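Local structure of BH1408 protein (Bacillus halodurans, 4E0A) at residues A[24-29]-A[33-38]; A[16-21]-A[37-42]; A[46-49]-A[53-56]; A[124-129]-A[146-151]; A[57-62]-A[103-108]. The protein probably acts as an N-acetyltransferase of the GNAT family, moving an acetyl group from acetyl-coenzyme A to an amine acceptor. The protein carries 1 engineered substitution. All coordinates share one frame; numbering follows the deposited sequence.

Contact 1. Residues A[24-29]-A[33-38]; sequences AHVKER and FRSNEP
His25 and Phe33 lie side by side and form the tight part of this contact. Phe33 CG lies anti to the carbonyl carbon (chi1 -63°), which lays the ring alongside His25. His25 CB stands over the centre of the Phe33 ring, 3.8 Å from its centroid and 13° off the normal, a CH-pi contact with the face. With the planes at 68°, the imidazole turns its edge to the phenyl face, a T-shaped pair. Arg29 CB sits in the ring plane at the rim, 3.9 Å from Phe33 CD1, and Met83 of the second subunit packs on the ring as well. Backbone closes the same corner: Phe33 N donates to Arg29 O at 2.9 Å, nearly straight. The Arg29-Phe33 bond lies at the end of the first helix of the GNAT fold, where the chain leaves helix 11-28 and folds back along it. An alanine in place of Phe33 is likely to leave His25 CB and the imidazole edge without the face they rest on and to open a gap beside Tyr130. The packing thins towards Ser35. There Val26 splits its methyls, CG2 resting on Phe33 CB at 3.8 Å and CG1 on Ser35 OG at 3.4 Å, and the hydroxyl of this exposed serine is hydrogen-bonded to Glu23. The Arg34 side chain starts away from the helix, and its NH1 bonds to Pro81 O of the second subunit.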
# COMPACT_ATOMS: atom_id res chain seq x y z
N ALA A 24 -3.28 -14.55 13.48
CA ALA A 24 -4.59 -14.20 12.92
C ALA A 24 -4.46 -14.03 11.42
O ALA A 24 -5.31 -14.48 10.66
CB ALA A 24 -5.12 -12.92 13.56
N HIS A 25 -3.38 -13.39 11.01
CA HIS A 25 -3.14 -13.11 9.60
C HIS A 25 -2.80 -14.40 8.85
O HIS A 25 -3.24 -14.60 7.72
CB HIS A 25 -2.06 -12.02 9.44
CG HIS A 25 -2.56 -10.63 9.72
ND1 HIS A 25 -2.81 -10.17 11.00
CD2 HIS A 25 -2.86 -9.60 8.89
CE1 HIS A 25 -3.25 -8.92 10.94
NE2 HIS A 25 -3.30 -8.55 9.67
N VAL A 26 -2.03 -15.27 9.49
CA VAL A 26 -1.74 -16.58 8.89
C VAL A 26 -3.03 -17.37 8.67
O VAL A 26 -3.22 -18.00 7.63
CB VAL A 26 -0.75 -17.40 9.75
CG1 VAL A 26 -0.69 -18.86 9.28
CG2 VAL A 26 0.63 -16.74 9.70
N LYS A 27 -3.92 -17.31 9.65
CA LYS A 27 -5.19 -18.01 9.59
C LYS A 27 -6.03 -17.56 8.40
O LYS A 27 -6.58 -18.38 7.66
CB LYS A 27 -5.96 -17.76 10.90
CG LYS A 27 -7.16 -18.66 11.14
CD LYS A 27 -7.56 -18.61 12.61
CE LYS A 27 -8.86 -19.36 12.87
NZ LYS A 27 -9.98 -18.81 12.06
N GLU A 28 -6.12 -16.24 8.19
CA GLU A 28 -7.03 -15.69 7.18
C GLU A 28 -6.40 -15.51 5.80
O GLU A 28 -7.09 -15.54 4.78
CB GLU A 28 -7.57 -14.33 7.64
CG GLU A 28 -8.31 -14.37 8.96
CD GLU A 28 -9.55 -15.23 8.91
OE1 GLU A 28 -10.20 -15.28 7.84
OE2 GLU A 28 -9.87 -15.87 9.93
N ARG A 29 -5.09 -15.28 5.76
CA ARG A 29 -4.38 -15.08 4.50
C ARG A 29 -3.07 -15.86 4.52
O ARG A 29 -1.99 -15.27 4.52
CB ARG A 29 -4.09 -13.59 4.27
CG ARG A 29 -5.30 -12.72 3.90
CD ARG A 29 -6.08 -13.26 2.71
NE ARG A 29 -5.29 -13.33 1.47
CZ ARG A 29 -5.29 -12.39 0.53
NH1 ARG A 29 -6.01 -11.29 0.67
NH2 ARG A 29 -4.55 -12.55 -0.57
N PHE A 33 0.90 -14.78 4.44
CA PHE A 33 1.58 -14.85 5.74
C PHE A 33 1.99 -16.27 6.08
O PHE A 33 1.30 -17.23 5.75
CB PHE A 33 0.69 -14.25 6.84
CG PHE A 33 0.39 -12.79 6.64
CD1 PHE A 33 -0.76 -12.38 5.98
CD2 PHE A 33 1.28 -11.83 7.07
CE1 PHE A 33 -1.02 -11.04 5.77
CE2 PHE A 33 1.03 -10.48 6.88
CZ PHE A 33 -0.12 -10.09 6.22
N ARG A 34 3.12 -16.40 6.75
CA ARG A 34 3.69 -17.71 7.05
C ARG A 34 3.87 -17.86 8.56
O ARG A 34 4.31 -16.93 9.24
CB ARG A 34 5.04 -17.83 6.33
CG ARG A 34 5.69 -19.20 6.41
CD ARG A 34 7.05 -19.15 5.71
NE ARG A 34 7.74 -20.44 5.74
CZ ARG A 34 8.54 -20.84 6.72
NH1 ARG A 34 8.75 -20.05 7.78
NH2 ARG A 34 9.12 -22.03 6.66
N SER A 35 3.54 -19.04 9.09
CA SER A 35 3.80 -19.33 10.49
C SER A 35 5.29 -19.43 10.74
O SER A 35 6.02 -20.00 9.93
CB SER A 35 3.15 -20.66 10.90
OG SER A 35 1.75 -20.52 11.05
N ASN A 36 5.73 -18.91 11.88
CA ASN A 36 7.13 -19.03 12.27
C ASN A 36 7.26 -18.78 13.74
O ASN A 36 6.43 -18.10 14.33
CB ASN A 36 8.03 -18.04 11.50
CG ASN A 36 9.52 -18.39 11.60
OD1 ASN A 36 10.00 -19.33 10.96
ND2 ASN A 36 10.26 -17.62 12.39
N GLU A 37 8.30 -19.31 14.35
CA GLU A 37 8.57 -19.03 15.75
C GLU A 37 10.02 -18.56 15.84
O GLU A 37 10.93 -19.34 15.56
CB GLU A 37 8.35 -20.30 16.58
CG GLU A 37 7.01 -21.00 16.35
CD GLU A 37 6.87 -22.26 17.21
OE1 GLU A 37 7.50 -23.29 16.87
OE2 GLU A 37 6.17 -22.20 18.24
N PRO A 38 10.24 -17.29 16.24
CA PRO A 38 9.24 -16.28 16.61
C PRO A 38 8.70 -15.61 15.37
O PRO A 38 9.15 -15.95 14.29
CB PRO A 38 10.05 -15.28 17.44
CG PRO A 38 11.42 -15.36 16.90
CD PRO A 38 11.62 -16.78 16.39

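Contact 2. Residues A[16-21]-A[37-42]; sequences RLHTQV and EPTLNP
The His18 imidazole overlaps the side chain of Thr39 with its edge: ND1 lies 2.8 Å from Thr39 OG1, the hydroxyl sits near the ring plane, and the hydrogen bond is almost linear at 170°. His18 belongs to the first helix of the GNAT fold, and Thr39 to the loop that leads from it to helix 42-50, so the bond fastens the loop to the flank of the helix. CG of His18 is anti to the backbone N (chi1 -177°), which carries the ring out from the helix to the loop and places ND1 at the hydroxyl. Thr39 OG1 stands between its own backbone N and carbonyl carbon (chi1 64°), and from there it also reaches Thr19 OG1 at 2.8 Å. One hydroxyl is thus gripped by two neighbours on consecutive helix residues, which should hold the threonine in this rotation. Thr19 OG1 has a second partner in Ala15 O, one turn back. The Leu40 side chain crosses that of His18 at about a right angle, its CB 4.0 Å from His18 ND1, while Tyr69 and Asp93 of the sheet also touch the histidine. Thr39 CG2 meets Thr19 OG1 at 3.4 Å and lies 4.1 Å from Thr19 CG2.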
# COMPACT_ATOMS: atom_id res chain seq x y z
N ARG A 16 5.32 -11.82 21.96
CA ARG A 16 4.15 -12.64 22.21
C ARG A 16 2.90 -11.97 21.65
O ARG A 16 2.07 -12.61 20.98
CB ARG A 16 3.99 -12.89 23.72
CG ARG A 16 2.75 -13.69 24.09
CD ARG A 16 2.65 -13.92 25.59
NE ARG A 16 2.45 -12.68 26.35
CZ ARG A 16 1.26 -12.16 26.61
NH1 ARG A 16 0.16 -12.76 26.16
NH2 ARG A 16 1.16 -11.04 27.32
N LEU A 17 2.77 -10.68 21.90
CA LEU A 17 1.66 -9.90 21.34
C LEU A 17 1.71 -9.87 19.82
O LEU A 17 0.68 -10.01 19.17
CB LEU A 17 1.68 -8.47 21.88
CG LEU A 17 0.92 -8.20 23.19
CD1 LEU A 17 1.05 -9.30 24.22
CD2 LEU A 17 1.41 -6.87 23.76
N HIS A 18 2.90 -9.69 19.25
CA HIS A 18 3.02 -9.65 17.80
C HIS A 18 2.54 -10.97 17.19
O HIS A 18 1.88 -10.99 16.15
CB HIS A 18 4.45 -9.36 17.36
CG HIS A 18 4.60 -9.24 15.87
ND1 HIS A 18 4.92 -10.32 15.07
CD2 HIS A 18 4.47 -8.18 15.04
CE1 HIS A 18 4.99 -9.93 13.81
NE2 HIS A 18 4.72 -8.64 13.76
N THR A 19 2.85 -12.06 17.88
CA THR A 19 2.47 -13.40 17.42
C THR A 19 0.96 -13.63 17.38
O THR A 19 0.47 -14.25 16.44
CB THR A 19 3.20 -14.49 18.24
OG1 THR A 19 4.60 -14.40 17.95
CG2 THR A 19 2.69 -15.89 17.87
N GLN A 20 0.22 -13.15 18.40
CA GLN A 20 -1.24 -13.22 18.36
C GLN A 20 -1.75 -12.66 17.04
O GLN A 20 -2.53 -13.30 16.33
CB GLN A 20 -1.87 -12.44 19.51
CG GLN A 20 -1.56 -12.96 20.89
CD GLN A 20 -2.15 -12.09 21.99
OE1 GLN A 20 -2.89 -11.14 21.72
NE2 GLN A 20 -1.82 -12.41 23.23
N VAL A 21 -1.30 -11.45 16.71
CA VAL A 21 -1.76 -10.79 15.49
C VAL A 21 -1.23 -11.50 14.24
O VAL A 21 -1.96 -11.69 13.27
CB VAL A 21 -1.41 -9.28 15.48
CG1 VAL A 21 -1.65 -8.67 14.10
CG2 VAL A 21 -2.25 -8.53 16.53
N GLU A 37 8.30 -19.31 14.35
CA GLU A 37 8.57 -19.03 15.75
C GLU A 37 10.02 -18.56 15.84
O GLU A 37 10.93 -19.34 15.56
CB GLU A 37 8.35 -20.30 16.58
CG GLU A 37 7.01 -21.00 16.35
CD GLU A 37 6.87 -22.26 17.21
OE1 GLU A 37 7.50 -23.29 16.87
OE2 GLU A 37 6.17 -22.20 18.24
N PRO A 38 10.24 -17.29 16.24
CA PRO A 38 9.24 -16.28 16.61
C PRO A 38 8.70 -15.61 15.37
O PRO A 38 9.15 -15.95 14.29
CB PRO A 38 10.05 -15.28 17.44
CG PRO A 38 11.42 -15.36 16.90
CD PRO A 38 11.62 -16.78 16.39
N THR A 39 7.75 -14.68 15.53
CA THR A 39 7.21 -13.93 14.40
C THR A 39 7.83 -12.55 14.38
O THR A 39 7.73 -11.84 13.40
CB THR A 39 5.68 -13.76 14.51
OG1 THR A 39 5.36 -12.97 15.67
CG2 THR A 39 5.00 -15.12 14.61
N LEU A 40 8.47 -12.18 15.49
CA LEU A 40 9.17 -10.90 15.60
C LEU A 40 10.65 -11.14 15.86
O LEU A 40 11.04 -11.78 16.84
CB LEU A 40 8.57 -10.04 16.73
CG LEU A 40 9.28 -8.70 17.00
CD1 LEU A 40 9.22 -7.78 15.79
CD2 LEU A 40 8.68 -8.00 18.24
N ASN A 41 11.48 -10.62 14.97
CA ASN A 41 12.93 -10.79 15.12
C ASN A 41 13.43 -9.88 16.24
O ASN A 41 13.10 -8.69 16.27
CB ASN A 41 13.61 -10.47 13.78
CG ASN A 41 15.12 -10.60 13.84
OD1 ASN A 41 15.78 -9.89 14.59
ND2 ASN A 41 15.67 -11.48 13.01
N PRO A 42 14.20 -10.44 17.19
CA PRO A 42 14.72 -9.67 18.32
C PRO A 42 15.66 -8.52 17.93
O PRO A 42 15.55 -7.44 18.51
CB PRO A 42 15.46 -10.72 19.17
CG PRO A 42 15.73 -11.84 18.24
CD PRO A 42 14.59 -11.86 17.26

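Contact 3. Residues A[46-49]-A[53-56]; sequences QAAV and KSTV
The last turns of helix 42-50 come close to the first residues of strand 54-62, with the CA atoms of Ala48 and Ser54 5.4 Å apart and those of Val49 and Val56 at the same separation. A polar and an apolar grip share this short approach. On the polar side Ser54 OG donates to Ala48 O at 2.6 Å, a short bond that meets the oxygen at a C=O...donor angle of 116°, with the donor tilted 19° from the carbonyl plane. The serine can do this because OG sits between its backbone N and carbonyl carbon (chi1 60°), on the side of the strand turned to the helix. Two residues on, Val56 points the same way. Its CG2 is the touching branch, and it settles against the helix backbone, 3.6 Å from Val49 N, with Ala48 CB and Val49 CG2 as side-chain neighbours. Val49 CG2 approaches Val56 CG2 to 3.8 Å even though the CB of Val49 points away from the strand. A water also bridges the two backbones: it donates to Val49 O and accepts from Val56 N, at 3.0 Å in each case, so a carbonyl near the end of the helix and an amide of the strand are both satisfied. The connection between the two segments leads from the second helix of the GNAT fold into its sheet, where the strand runs between 2-5 and 65-77: Thr55 forms backbone hydrogen bonds with Ile72, and Val56 with Ala6, while Val71 packs against both Ala48 and Val56.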
# COMPACT_ATOMS: atom_id res chain seq x y z
N GLN A 46 15.02 -4.52 18.50
CA GLN A 46 16.00 -3.62 19.10
C GLN A 46 16.28 -2.41 18.21
O GLN A 46 16.36 -1.28 18.69
CB GLN A 46 17.30 -4.37 19.43
CG GLN A 46 18.40 -3.46 19.98
CD GLN A 46 19.74 -4.17 20.13
OE1 GLN A 46 19.89 -5.34 19.77
NE2 GLN A 46 20.73 -3.46 20.67
N ALA A 47 16.39 -2.63 16.90
CA ALA A 47 16.59 -1.52 15.98
C ALA A 47 15.44 -0.52 16.00
O ALA A 47 15.65 0.68 15.82
CB ALA A 47 16.81 -2.03 14.55
N ALA A 48 14.21 -1.00 16.22
CA ALA A 48 13.06 -0.11 16.20
C ALA A 48 13.07 0.72 17.46
O ALA A 48 12.78 1.91 17.43
CB ALA A 48 11.75 -0.88 16.08
N VAL A 49 13.42 0.07 18.57
CA VAL A 49 13.51 0.73 19.86
C VAL A 49 14.53 1.88 19.85
O VAL A 49 14.27 2.98 20.37
CB VAL A 49 13.84 -0.28 20.98
CG1 VAL A 49 14.20 0.43 22.29
CG2 VAL A 49 12.68 -1.30 21.17
N LYS A 53 14.61 7.21 13.56
CA LYS A 53 13.32 7.66 13.06
C LYS A 53 12.16 6.77 13.52
O LYS A 53 11.03 6.97 13.10
CB LYS A 53 13.35 7.75 11.53
CG LYS A 53 14.38 8.74 10.98
CD LYS A 53 14.96 8.25 9.66
CE LYS A 53 14.06 8.55 8.47
NZ LYS A 53 14.71 9.52 7.53
N SER A 54 12.45 5.79 14.39
CA SER A 54 11.41 4.89 14.89
C SER A 54 11.22 5.04 16.40
O SER A 54 12.12 5.51 17.11
CB SER A 54 11.76 3.44 14.55
OG SER A 54 13.00 3.08 15.15
N THR A 55 10.05 4.66 16.88
CA THR A 55 9.73 4.71 18.30
C THR A 55 8.85 3.51 18.67
O THR A 55 7.92 3.17 17.94
CB THR A 55 8.95 5.99 18.65
OG1 THR A 55 9.70 7.14 18.24
CG2 THR A 55 8.68 6.06 20.15
N VAL A 56 9.13 2.88 19.81
CA VAL A 56 8.27 1.79 20.28
C VAL A 56 7.64 2.18 21.60
O VAL A 56 8.34 2.58 22.53
CB VAL A 56 9.05 0.49 20.44
CG1 VAL A 56 8.10 -0.65 20.81
CG2 VAL A 56 9.82 0.18 19.14
O HOH W 1 11.51 3.79 21.31

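Contact 4. Residues A[124-129]-A[146-151]; sequences AIELDV and RCQKQT
Glu126 and Gln148 meet through the ends of two stretched side chains, Gln148 NE2 donating to Glu126 OE2 at 2.9 Å. With its first torsion close to 180° (chi1 -176°) and an extended chain beyond, Gln148 carries its amide across the gap between the strands. Glu126 keeps CG beside the backbone N instead, and its chain is also extended beyond CG. The two side chains cross, the carboxylate and amide planes standing 69° apart. The donor meets OE2 from above the carboxylate plane, 51° out of it, while the oxygen lies close to the plane of the amide. Long reaches are needed because strands 124-130 and 146-155, the last two of the GNAT fold, do not pair with each other here: the nearest CA atoms, those of Glu126 and Gln148, are 8.8 Å apart. Both strands pair instead, antiparallel, with a strand of the second subunit, so the sheet continues through the dimer. The two polar ends have further partners. OE2 of Glu126 is also salt-bridged to Arg86, and NE2 of Gln148 gives a second hydrogen bond to Glu153 OE1 of the second subunit.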
# COMPACT_ATOMS: atom_id res chain seq x y z
N ALA A 124 0.24 13.78 8.60
CA ALA A 124 -0.78 12.77 8.80
C ALA A 124 -0.22 11.54 9.51
O ALA A 124 1.00 11.32 9.52
CB ALA A 124 -1.38 12.36 7.44
N ILE A 125 -1.11 10.75 10.10
CA ILE A 125 -0.75 9.42 10.56
C ILE A 125 -1.27 8.46 9.51
O ILE A 125 -2.38 8.63 9.03
CB ILE A 125 -1.41 9.10 11.90
CG1 ILE A 125 -0.91 10.07 12.97
CG2 ILE A 125 -1.12 7.65 12.31
CD1 ILE A 125 -1.64 9.96 14.27
N GLU A 126 -0.45 7.46 9.15
CA GLU A 126 -0.86 6.46 8.18
C GLU A 126 -0.56 5.05 8.70
O GLU A 126 0.29 4.88 9.58
CB GLU A 126 -0.15 6.68 6.84
CG GLU A 126 -0.41 8.05 6.22
CD GLU A 126 0.24 8.18 4.85
OE1 GLU A 126 1.22 7.44 4.58
OE2 GLU A 126 -0.22 9.01 4.04
N LEU A 127 -1.26 4.05 8.16
CA LEU A 127 -0.99 2.65 8.45
C LEU A 127 -1.62 1.80 7.37
O LEU A 127 -2.43 2.30 6.59
CB LEU A 127 -1.55 2.25 9.82
CG LEU A 127 -3.06 2.36 10.06
CD1 LEU A 127 -3.87 1.18 9.49
CD2 LEU A 127 -3.31 2.52 11.54
N ASP A 128 -1.28 0.52 7.34
CA ASP A 128 -1.95 -0.39 6.42
C ASP A 128 -2.66 -1.48 7.17
O ASP A 128 -2.14 -2.04 8.13
CB ASP A 128 -0.97 -0.99 5.43
CG ASP A 128 -0.45 0.03 4.44
OD1 ASP A 128 0.72 0.45 4.57
OD2 ASP A 128 -1.22 0.44 3.54
N VAL A 129 -3.87 -1.80 6.72
CA VAL A 129 -4.63 -2.87 7.35
C VAL A 129 -5.19 -3.82 6.29
O VAL A 129 -5.63 -3.39 5.21
CB VAL A 129 -5.74 -2.29 8.25
CG1 VAL A 129 -6.74 -1.48 7.42
CG2 VAL A 129 -6.42 -3.40 9.04
N ARG A 146 -9.50 7.34 7.92
CA ARG A 146 -10.22 7.12 6.67
C ARG A 146 -9.33 6.42 5.64
O ARG A 146 -8.10 6.48 5.74
CB ARG A 146 -10.76 8.45 6.12
CG ARG A 146 -9.68 9.42 5.67
CD ARG A 146 -10.08 10.88 5.87
NE ARG A 146 -10.13 11.24 7.28
CZ ARG A 146 -10.08 12.49 7.74
NH1 ARG A 146 -9.98 13.51 6.89
NH2 ARG A 146 -10.14 12.73 9.04
N CYS A 147 -9.95 5.76 4.66
CA CYS A 147 -9.19 5.06 3.63
C CYS A 147 -8.60 6.04 2.64
O CYS A 147 -9.31 6.88 2.07
CB CYS A 147 -10.05 4.02 2.90
SG CYS A 147 -9.16 3.12 1.59
N GLN A 148 -7.29 5.94 2.45
CA GLN A 148 -6.60 6.78 1.49
C GLN A 148 -6.59 6.09 0.13
O GLN A 148 -6.96 6.68 -0.90
CB GLN A 148 -5.17 7.01 1.95
CG GLN A 148 -4.38 7.95 1.06
CD GLN A 148 -2.91 7.94 1.42
OE1 GLN A 148 -2.12 7.20 0.84
NE2 GLN A 148 -2.55 8.76 2.39
N LYS A 149 -6.14 4.84 0.12
CA LYS A 149 -6.05 4.05 -1.10
C LYS A 149 -6.07 2.58 -0.71
O LYS A 149 -5.87 2.23 0.46
CB LYS A 149 -4.76 4.37 -1.87
CG LYS A 149 -3.47 4.20 -1.06
CD LYS A 149 -2.23 4.45 -1.92
CE LYS A 149 -0.98 4.61 -1.07
NZ LYS A 149 -0.55 3.32 -0.47
N GLN A 150 -6.29 1.72 -1.68
CA GLN A 150 -6.30 0.31 -1.38
C GLN A 150 -5.57 -0.52 -2.43
O GLN A 150 -5.53 -0.16 -3.61
CB GLN A 150 -7.73 -0.18 -1.18
CG GLN A 150 -8.59 -0.07 -2.40
CD GLN A 150 -10.04 -0.38 -2.08
OE1 GLN A 150 -10.76 -0.95 -2.89
NE2 GLN A 150 -10.46 -0.02 -0.88
N THR A 151 -4.98 -1.61 -1.97
CA THR A 151 -4.34 -2.57 -2.86
C THR A 151 -5.39 -3.56 -3.29
O THR A 151 -6.07 -4.18 -2.47
CB THR A 151 -3.24 -3.34 -2.13
OG1 THR A 151 -2.27 -2.42 -1.63
CG2 THR A 151 -2.57 -4.34 -3.09

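Contact 5. Residues A[57-62]-A[103-108]; sequences LVFVDE and GGIGRL. With ACY (acetic acid), chain D.
At the glycine-rich loop that in GNAT enzymes receives the pyrophosphate of the coenzyme, where helix 105-119 starts, Ile105 lies over one face of Phe59 from strand 54-62. Three isoleucine carbons do the touching. CG2 stands over the face, 4.0 Å from the ring centroid and 23° off the normal, displaced towards the rim; CG1 comes to 3.7 Å from CE1 of Phe59, and CD1 meets that same CE1 at 3.5 Å. The two side chains cross at about a right angle. A chi1 of 177° at Phe59 sends the ring off the sheet towards the helix. Leu108, one turn along, brings CD1 to 4.2 Å from Phe59 CE2, a looser touch. The sequence Arg-Gly-Gly-Gly-Ile-Gly leading into the first turn of the helix matches the R-x-x-G-x-G signature of this fold. Gly104, at the N-cap, has backbone angles that leave no room for a CB, and on Gly106 a CB would run into the methyl of a bound acetate. The acetate is probably from the crystallisation liquor; its OXT accepts from Gly106 N at 2.9 Å (162°), and it is also hydrogen-bonded to Gly102 N. An anion held by loop and helix-start amides is consistent with the phosphate-binding role seen in relatives. Replacing Phe59 with an alanine would probably leave Ile105 and Leu108 facing a gap under the first turn of the helix. At the ring edge, in plane, lies Asp61 OD2, which is salt-bridged to Arg100.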
# COMPACT_ATOMS: atom_id res chain seq x y z
N LEU A 57 6.32 2.08 21.67
CA LEU A 57 5.55 2.46 22.86
C LEU A 57 4.92 1.22 23.47
O LEU A 57 4.48 0.35 22.74
CB LEU A 57 4.42 3.41 22.47
CG LEU A 57 4.87 4.76 21.93
CD1 LEU A 57 3.71 5.47 21.21
CD2 LEU A 57 5.40 5.61 23.08
N VAL A 58 4.89 1.13 24.80
CA VAL A 58 4.21 0.01 25.46
C VAL A 58 3.27 0.51 26.54
O VAL A 58 3.51 1.54 27.17
CB VAL A 58 5.19 -1.01 26.13
CG1 VAL A 58 6.06 -1.71 25.09
CG2 VAL A 58 6.05 -0.32 27.20
N PHE A 59 2.17 -0.22 26.72
CA PHE A 59 1.24 0.03 27.79
C PHE A 59 1.49 -1.04 28.85
O PHE A 59 1.48 -2.23 28.55
CB PHE A 59 -0.21 -0.10 27.29
CG PHE A 59 -1.23 0.08 28.38
CD1 PHE A 59 -1.74 -1.02 29.05
CD2 PHE A 59 -1.66 1.34 28.75
CE1 PHE A 59 -2.66 -0.86 30.07
CE2 PHE A 59 -2.59 1.50 29.76
CZ PHE A 59 -3.09 0.40 30.41
N VAL A 60 1.73 -0.61 30.09
CA VAL A 60 1.99 -1.56 31.18
C VAL A 60 0.93 -1.40 32.25
O VAL A 60 0.73 -0.30 32.77
CB VAL A 60 3.37 -1.33 31.85
CG1 VAL A 60 3.59 -2.34 32.95
CG2 VAL A 60 4.50 -1.38 30.83
N ASP A 61 0.25 -2.49 32.58
CA ASP A 61 -0.85 -2.44 33.54
C ASP A 61 -0.66 -3.42 34.68
O ASP A 61 -1.31 -3.32 35.72
CB ASP A 61 -2.18 -2.75 32.83
CG ASP A 61 -3.36 -2.03 33.46
OD1 ASP A 61 -3.14 -1.11 34.29
OD2 ASP A 61 -4.51 -2.37 33.12
N GLU A 62 0.23 -4.39 34.47
CA GLU A 62 0.48 -5.42 35.46
C GLU A 62 1.95 -5.79 35.52
O GLU A 62 2.66 -5.69 34.52
CB GLU A 62 -0.36 -6.67 35.18
CG GLU A 62 -1.33 -6.99 36.29
CD GLU A 62 -0.95 -6.31 37.60
OE1 GLU A 62 -1.52 -5.23 37.90
OE2 GLU A 62 -0.09 -6.85 38.32
N GLY A 103 -11.17 -2.14 26.93
CA GLY A 103 -10.98 -1.26 28.08
C GLY A 103 -10.28 0.05 27.80
O GLY A 103 -9.82 0.72 28.73
N GLY A 104 -10.20 0.44 26.52
CA GLY A 104 -9.63 1.72 26.15
C GLY A 104 -8.12 1.76 25.95
O GLY A 104 -7.54 2.80 25.66
N ILE A 105 -7.47 0.61 26.10
CA ILE A 105 -6.01 0.55 25.96
C ILE A 105 -5.50 0.95 24.56
O ILE A 105 -4.57 1.75 24.45
CB ILE A 105 -5.45 -0.82 26.41
CG1 ILE A 105 -5.66 -0.98 27.92
CG2 ILE A 105 -3.97 -0.94 26.09
CD1 ILE A 105 -5.35 -2.36 28.43
N GLY A 106 -6.11 0.43 23.50
CA GLY A 106 -5.71 0.81 22.16
C GLY A 106 -5.84 2.30 21.91
O GLY A 106 -4.94 2.95 21.34
N ARG A 107 -6.96 2.87 22.33
CA ARG A 107 -7.19 4.31 22.21
C ARG A 107 -6.10 5.11 22.92
O ARG A 107 -5.62 6.10 22.40
CB ARG A 107 -8.56 4.69 22.77
CG ARG A 107 -8.86 6.17 22.66
CD ARG A 107 -10.28 6.49 23.10
NE ARG A 107 -11.25 6.38 22.00
CZ ARG A 107 -11.65 7.40 21.25
NH1 ARG A 107 -11.17 8.62 21.47
NH2 ARG A 107 -12.54 7.21 20.28
N LEU A 108 -5.70 4.68 24.12
CA LEU A 108 -4.66 5.39 24.83
C LEU A 108 -3.34 5.37 24.05
O LEU A 108 -2.64 6.38 23.96
CB LEU A 108 -4.46 4.81 26.24
CG LEU A 108 -5.54 5.16 27.27
CD1 LEU A 108 -5.32 4.39 28.55
CD2 LEU A 108 -5.55 6.65 27.56
C ACY D . -8.79 -2.25 22.62
O ACY D . -9.90 -2.75 22.95
OXT ACY D . -7.99 -1.74 23.43
CH3 ACY D . -8.41 -2.26 21.16

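In the fold
Contact 5 is the buried one, whose two segments, on strand 54-62 and helix 105-119, meet through carbon atoms alone, while contact 1 lies at the surface and contacts 2, 3 and 4 are partly buried. Contacts 1 and 2 share helix 11-28 and the loop behind it, about 10 Å apart between centres, but one relies on ring packing and the other on a hydroxyl held by two hydrogen bonds. Contacts 3 and 5 take successive parts of strand 54-62, the first with a serine and a water among its methyls. Contact 4 stands apart in chemistry, with one amide-carboxylate bond, and like contact 1 it borders the second subunit.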